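Local coordinates for hypothetical protein MG377 homolog (Mycoplasma pneumoniae, PDB 1ZXJ) that is of unknown function but may act as a chaperone, being a mostly helical, three-lobed protein, at residues Tyr42-Val48 and His205-Asn211. Residues are numbered along the deposited sequence; the frame is centred on the assembly and turned at random.
Sequences YDEVIEV and HFKFHFN
His205, just past the end of helix 183-204, brings its backbone O to the edge of the Tyr42 ring, where His205 O is 3.4 Å from Tyr42 CD2, while its imidazole meets Trp152 edge-to-face. Phe206 follows with a broad apolar ring: Tyr42 CD2 lies over one face near the rim, the ring planes 42° apart, and Ile46 CD1 packs against Phe206 CB and CD2. Lys207 suits an exposed place, its aliphatic CB and CD crossing Val45 CG2 and its charged NZ lying beyond the contact; Lys207 O accepts a nearly straight bond from Ile46 N (3.0 Å). Phe208 shares a face of the sheet with Ile46, Val48 and Phe210, all bulky and apolar as befits a surface laid on Leu90 and Cys93 of helix 74-98; beta-branched Ile46 and Val48 also favour extended backbone. With Val48 CG1 anti to its backbone N (chi1 -176°), CG2 is set against Phe208 CD2 while CG1 meets Phe210. The N-H of His209 bonds to Ile46 O (2.8 Å), and His209 O accepts from Val48 N. Phe210 lies alongside Val48, Phe210 CD2 being 3.6 Å from Val48 CB. Finally, Asn211 N reaches Val48 O (3.0 Å). Such staggered bonding typifies a parallel beta ladder, here a short two-stranded sheet.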
loop_
_atom_site.group_PDB
_atom_site.type_symbol
_atom_site.label_atom_id
_atom_site.label_comp_id
_atom_site.label_asym_id
_atom_site.label_seq_id
_atom_site.Cartn_x
_atom_site.Cartn_y
_atom_site.Cartn_z
ATOM N N TYR A 42 13.300 -9.025 12.997
ATOM C CA TYR A 42 13.631 -7.680 12.569
ATOM C C TYR A 42 15.120 -7.400 12.487
ATOM O O TYR A 42 15.524 -6.324 12.068
ATOM C CB TYR A 42 12.965 -6.674 13.493
ATOM C CG TYR A 42 11.476 -6.876 13.595
ATOM C CD1 TYR A 42 10.935 -7.726 14.551
ATOM C CD2 TYR A 42 10.605 -6.226 12.724
ATOM C CE1 TYR A 42 9.562 -7.923 14.647
ATOM C CE2 TYR A 42 9.227 -6.417 12.815
ATOM C CZ TYR A 42 8.719 -7.263 13.780
ATOM O OH TYR A 42 7.364 -7.426 13.904
ATOM N N ASP A 43 15.940 -8.366 12.877
ATOM C CA ASP A 43 17.380 -8.176 12.821
ATOM C C ASP A 43 17.967 -8.763 11.542
ATOM O O ASP A 43 19.056 -8.368 11.115
ATOM C CB ASP A 43 18.039 -8.792 14.054
ATOM C CG ASP A 43 17.815 -7.964 15.309
ATOM O OD1 ASP A 43 18.104 -8.465 16.416
ATOM O OD2 ASP A 43 17.356 -6.806 15.190
ATOM N N GLU A 44 17.250 -9.704 10.931
ATOM C CA GLU A 44 17.714 -10.287 9.676
ATOM C C GLU A 44 17.570 -9.143 8.683
ATOM O O GLU A 44 16.501 -8.550 8.578
ATOM C CB GLU A 44 16.836 -11.475 9.224
ATOM C CG GLU A 44 16.817 -12.716 10.145
ATOM C CD GLU A 44 17.468 -13.977 9.519
ATOM O OE1 GLU A 44 17.314 -14.190 8.291
ATOM O OE2 GLU A 44 18.114 -14.764 10.262
ATOM N N VAL A 45 18.650 -8.819 7.983
ATOM C CA VAL A 45 18.644 -7.748 6.996
ATOM C C VAL A 45 17.916 -8.198 5.726
ATOM O O VAL A 45 17.971 -9.374 5.358
ATOM C CB VAL A 45 20.089 -7.324 6.660
ATOM C CG1 VAL A 45 20.104 -6.308 5.545
ATOM C CG2 VAL A 45 20.728 -6.724 7.886
ATOM N N ILE A 46 17.218 -7.261 5.092
ATOM C CA ILE A 46 16.481 -7.511 3.862
ATOM C C ILE A 46 17.343 -7.150 2.669
ATOM O O ILE A 46 17.917 -6.068 2.619
ATOM C CB ILE A 46 15.216 -6.634 3.765
ATOM C CG1 ILE A 46 14.192 -7.055 4.809
ATOM C CG2 ILE A 46 14.634 -6.713 2.360
ATOM C CD1 ILE A 46 14.623 -6.807 6.176
ATOM N N GLU A 47 17.418 -8.053 1.703
ATOM C CA GLU A 47 18.203 -7.812 0.503
ATOM C C GLU A 47 17.302 -7.129 -0.508
ATOM O O GLU A 47 16.200 -7.606 -0.790
ATOM C CB GLU A 47 18.695 -9.129 -0.095
ATOM C CG GLU A 47 19.652 -9.926 0.798
ATOM C CD GLU A 47 21.098 -9.464 0.675
ATOM O OE1 GLU A 47 21.990 -10.104 1.285
ATOM O OE2 GLU A 47 21.342 -8.462 -0.041
ATOM N N VAL A 48 17.756 -6.009 -1.051
ATOM C CA VAL A 48 16.965 -5.317 -2.056
ATOM C C VAL A 48 17.578 -5.604 -3.421
ATOM O O VAL A 48 18.740 -5.294 -3.665
ATOM C CB VAL A 48 16.974 -3.786 -1.847
ATOM C CG1 VAL A 48 16.039 -3.123 -2.861
ATOM C CG2 VAL A 48 16.575 -3.444 -0.423
ATOM N N HIS A 205 10.904 -0.633 10.320
ATOM C CA HIS A 205 11.317 -1.703 11.212
ATOM C C HIS A 205 12.338 -2.710 10.690
ATOM O O HIS A 205 12.427 -3.814 11.217
ATOM C CB HIS A 205 10.079 -2.464 11.706
ATOM C CG HIS A 205 9.187 -1.647 12.591
ATOM N ND1 HIS A 205 8.095 -2.171 13.247
ATOM C CD2 HIS A 205 9.212 -0.326 12.896
ATOM C CE1 HIS A 205 7.483 -1.205 13.912
ATOM N NE2 HIS A 205 8.139 -0.078 13.714
ATOM N N PHE A 206 13.103 -2.350 9.664
ATOM C CA PHE A 206 14.087 -3.268 9.133
ATOM C C PHE A 206 15.353 -2.593 8.643
ATOM O O PHE A 206 15.339 -1.419 8.311
ATOM C CB PHE A 206 13.502 -4.043 7.971
ATOM C CG PHE A 206 12.332 -4.879 8.321
ATOM C CD1 PHE A 206 11.078 -4.334 8.366
ATOM C CD2 PHE A 206 12.481 -6.244 8.518
ATOM C CE1 PHE A 206 9.970 -5.125 8.597
ATOM C CE2 PHE A 206 11.384 -7.060 8.755
ATOM C CZ PHE A 206 10.119 -6.503 8.788
ATOM N N LYS A 207 16.452 -3.348 8.612
ATOM C CA LYS A 207 17.732 -2.862 8.086
ATOM C C LYS A 207 17.769 -3.393 6.640
ATOM O O LYS A 207 17.453 -4.560 6.386
ATOM C CB LYS A 207 18.913 -3.476 8.828
ATOM C CG LYS A 207 19.049 -3.168 10.295
ATOM C CD LYS A 207 20.055 -4.170 10.898
ATOM C CE LYS A 207 20.219 -4.052 12.414
ATOM N NZ LYS A 207 20.985 -2.833 12.822
ATOM N N PHE A 208 18.155 -2.562 5.687
ATOM C CA PHE A 208 18.193 -3.036 4.310
ATOM C C PHE A 208 19.611 -3.098 3.809
ATOM O O PHE A 208 20.481 -2.386 4.297
ATOM C CB PHE A 208 17.377 -2.115 3.371
ATOM C CG PHE A 208 15.901 -2.113 3.643
ATOM C CD1 PHE A 208 15.371 -1.329 4.663
ATOM C CD2 PHE A 208 15.048 -2.938 2.922
ATOM C CE1 PHE A 208 14.000 -1.367 4.968
ATOM C CE2 PHE A 208 13.675 -2.987 3.212
ATOM C CZ PHE A 208 13.150 -2.194 4.250
ATOM N N HIS A 209 19.825 -3.990 2.851
ATOM C CA HIS A 209 21.109 -4.152 2.182
ATOM C C HIS A 209 20.809 -4.105 0.684
ATOM O O HIS A 209 19.933 -4.840 0.186
ATOM C CB HIS A 209 21.799 -5.490 2.507
ATOM C CG HIS A 209 22.954 -5.773 1.597
ATOM N ND1 HIS A 209 24.172 -5.139 1.734
ATOM C CD2 HIS A 209 23.015 -6.442 0.421
ATOM C CE1 HIS A 209 24.923 -5.393 0.678
ATOM N NE2 HIS A 209 24.241 -6.177 -0.135
ATOM N N PHE A 210 21.526 -3.254 -0.041
ATOM C CA PHE A 210 21.272 -3.155 -1.479
ATOM C C PHE A 210 22.236 -3.989 -2.295
ATOM O O PHE A 210 23.418 -3.714 -2.330
ATOM C CB PHE A 210 21.317 -1.699 -1.955
ATOM C CG PHE A 210 20.202 -0.849 -1.414
ATOM C CD1 PHE A 210 20.383 -0.093 -0.259
ATOM C CD2 PHE A 210 18.963 -0.817 -2.052
ATOM C CE1 PHE A 210 19.347 0.688 0.261
ATOM C CE2 PHE A 210 17.911 -0.035 -1.543
ATOM C CZ PHE A 210 18.110 0.721 -0.376
ATOM N N ASN A 211 21.689 -5.015 -2.942
ATOM C CA ASN A 211 22.413 -5.968 -3.783
ATOM C C ASN A 211 22.779 -5.334 -5.123
ATOM O O ASN A 211 22.111 -5.569 -6.118
ATOM C CB ASN A 211 21.498 -7.180 -4.025
ATOM C CG ASN A 211 22.211 -8.348 -4.698
ATOM O OD1 ASN A 211 23.225 -8.173 -5.377
ATOM N ND2 ASN A 211 21.666 -9.551 -4.519
#